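Local coordinates for SCARECROW-LIKE protein 7 (Oryza sativa Japonica Group, PDB 5HYZ), which probably acts as a transcription factor in plant development and abiotic stress resistance, binding DNA in vitro through its GRAS domain, at residues E41-A44 / F45-D49. Sequence-based numbering, arbitrary orientation.
Sequences ERLA and FYFAD
Within the predicted first leucine repeat of this GRAS domain, helix 39-57 sets Leu43 beside Phe47 one turn on, a compact example of how i to i+4 pairing lines up apolar side chains along one side of a helix. The two side chains run alongside each other, and Leu43 CD1 comes 3.7 Å from Phe47 CE1, so that a single methyl branch does the touching. With CG anti to the backbone N (chi1 -178°), Leu43 runs out from the helix and its CD1 branch turns to the Phe47 ring, which leans back over the preceding turn. The edge of the same ring lies by Leu43 O, which Phe47 CD1 approaches to 3.4 Å.

Beneath the side chains the backbone bonds follow the alpha-helical i+4 pattern. Phe47 N donates to Leu43 O over 3.0 Å, almost straight at the hydrogen (170°), while Ala48 N reaches Ala44 O at 2.8 Å. Tyr46 N bonds to Arg42 O, and Tyr46 CD2 also lies only 3.0 Å from that oxygen, an oblique approach made by the ring with its CG turned anti to its own carbonyl carbon (chi1 -65°). One face of the tyrosine ring is met by the edge of Phe45, whose CD2 lies over the ring centre, 3.5 Å above its plane. Phe45 N in turn donates to Glu41 O.

Around these two turns, helices 3-16 and 251-272 pack on Leu43, and the ring of Phe47 meets Phe255 edge-to-face. On another side Tyr46 rests against helix 278-296, where the guanidinium of Arg42 forms a salt bridge with Glu284; Glu41 OE1 accepts from Asp38 N near the start of the helix. Such an arrangement, with neighbouring helices packed against several sides of one continuous alpha-helix, is characteristic of the helical-bundle part of the GRAS fold.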
loop_
_atom_site.group_PDB
_atom_site.type_symbol
_atom_site.label_atom_id
_atom_site.label_comp_id
_atom_site.label_asym_id
_atom_site.label_seq_id
_atom_site.Cartn_x
_atom_site.Cartn_y
_atom_site.Cartn_z
ATOM N N GLU A 41 -27.687 -7.413 4.778
ATOM C CA GLU A 41 -28.083 -8.430 5.772
ATOM C C GLU A 41 -27.240 -8.379 7.036
ATOM O O GLU A 41 -27.767 -8.513 8.148
ATOM C CB GLU A 41 -28.019 -9.852 5.168
ATOM C CG GLU A 41 -29.048 -10.033 4.031
ATOM C CD GLU A 41 -28.833 -11.313 3.222
ATOM O OE1 GLU A 41 -27.679 -11.767 3.084
ATOM O OE2 GLU A 41 -29.836 -11.864 2.741
ATOM N N ARG A 42 -25.928 -8.195 6.887
ATOM C CA ARG A 42 -25.060 -8.093 8.047
ATOM C C ARG A 42 -25.343 -6.817 8.838
ATOM O O ARG A 42 -25.412 -6.806 10.072
ATOM C CB ARG A 42 -23.593 -8.159 7.593
ATOM C CG ARG A 42 -23.331 -9.518 6.963
ATOM C CD ARG A 42 -22.258 -9.645 5.935
ATOM N NE ARG A 42 -21.008 -10.005 6.526
ATOM C CZ ARG A 42 -20.249 -11.062 6.240
ATOM N NH1 ARG A 42 -20.567 -11.994 5.353
ATOM N NH2 ARG A 42 -19.141 -11.187 6.933
ATOM N N LEU A 43 -25.495 -5.727 8.089
ATOM C CA LEU A 43 -25.812 -4.436 8.684
ATOM C C LEU A 43 -27.109 -4.508 9.521
ATOM O O LEU A 43 -27.161 -4.083 10.676
ATOM C CB LEU A 43 -25.910 -3.376 7.560
ATOM C CG LEU A 43 -26.182 -1.947 8.029
ATOM C CD1 LEU A 43 -24.911 -1.335 8.579
ATOM C CD2 LEU A 43 -26.677 -1.121 6.874
ATOM N N ALA A 44 -28.157 -5.051 8.928
ATOM C CA ALA A 44 -29.407 -5.220 9.666
ATOM C C ALA A 44 -29.233 -6.121 10.883
ATOM O O ALA A 44 -29.850 -5.893 11.917
ATOM C CB ALA A 44 -30.490 -5.790 8.742
ATOM N N PHE A 45 -28.384 -7.135 10.770
ATOM C CA PHE A 45 -28.130 -7.966 11.943
ATOM C C PHE A 45 -27.649 -7.155 13.148
ATOM O O PHE A 45 -28.218 -7.254 14.257
ATOM C CB PHE A 45 -27.122 -9.080 11.582
ATOM C CG PHE A 45 -26.704 -9.923 12.766
ATOM C CD1 PHE A 45 -27.413 -11.075 13.089
ATOM C CD2 PHE A 45 -25.627 -9.564 13.547
ATOM C CE1 PHE A 45 -27.049 -11.853 14.189
ATOM C CE2 PHE A 45 -25.235 -10.339 14.666
ATOM C CZ PHE A 45 -25.962 -11.499 14.981
ATOM N N TYR A 46 -26.609 -6.327 12.947
ATOM C CA TYR A 46 -26.078 -5.608 14.102
ATOM C C TYR A 46 -27.019 -4.497 14.557
ATOM O O TYR A 46 -27.154 -4.239 15.757
ATOM C CB TYR A 46 -24.693 -5.042 13.781
ATOM C CG TYR A 46 -23.740 -6.191 13.541
ATOM C CD1 TYR A 46 -23.271 -6.955 14.620
ATOM C CD2 TYR A 46 -23.336 -6.537 12.254
ATOM C CE1 TYR A 46 -22.410 -8.026 14.418
ATOM C CE2 TYR A 46 -22.486 -7.605 12.052
ATOM C CZ TYR A 46 -22.047 -8.350 13.139
ATOM O OH TYR A 46 -21.210 -9.415 12.909
ATOM N N PHE A 47 -27.675 -3.830 13.602
ATOM C CA PHE A 47 -28.635 -2.787 14.016
ATOM C C PHE A 47 -29.878 -3.332 14.707
ATOM O O PHE A 47 -30.376 -2.735 15.632
ATOM C CB PHE A 47 -29.042 -1.946 12.806
ATOM C CG PHE A 47 -28.137 -0.778 12.588
ATOM C CD1 PHE A 47 -26.880 -0.951 11.997
ATOM C CD2 PHE A 47 -28.521 0.486 12.985
ATOM C CE1 PHE A 47 -26.034 0.152 11.785
ATOM C CE2 PHE A 47 -27.662 1.582 12.827
ATOM C CZ PHE A 47 -26.416 1.406 12.205
ATOM N N ALA A 48 -30.385 -4.455 14.250
ATOM C CA ALA A 48 -31.574 -5.039 14.869
ATOM C C ALA A 48 -31.250 -5.535 16.238
ATOM O O ALA A 48 -32.063 -5.465 17.144
ATOM C CB ALA A 48 -32.112 -6.176 13.997
ATOM N N ASP A 49 -30.029 -6.035 16.412
ATOM C CA ASP A 49 -29.579 -6.412 17.748
ATOM C C ASP A 49 -29.538 -5.222 18.700
ATOM O O ASP A 49 -29.983 -5.292 19.868
ATOM C CB ASP A 49 -28.204 -7.072 17.647
ATOM C CG ASP A 49 -27.769 -7.735 18.947
ATOM O OD1 ASP A 49 -28.116 -8.915 19.143
ATOM O OD2 ASP A 49 -27.102 -7.076 19.773
#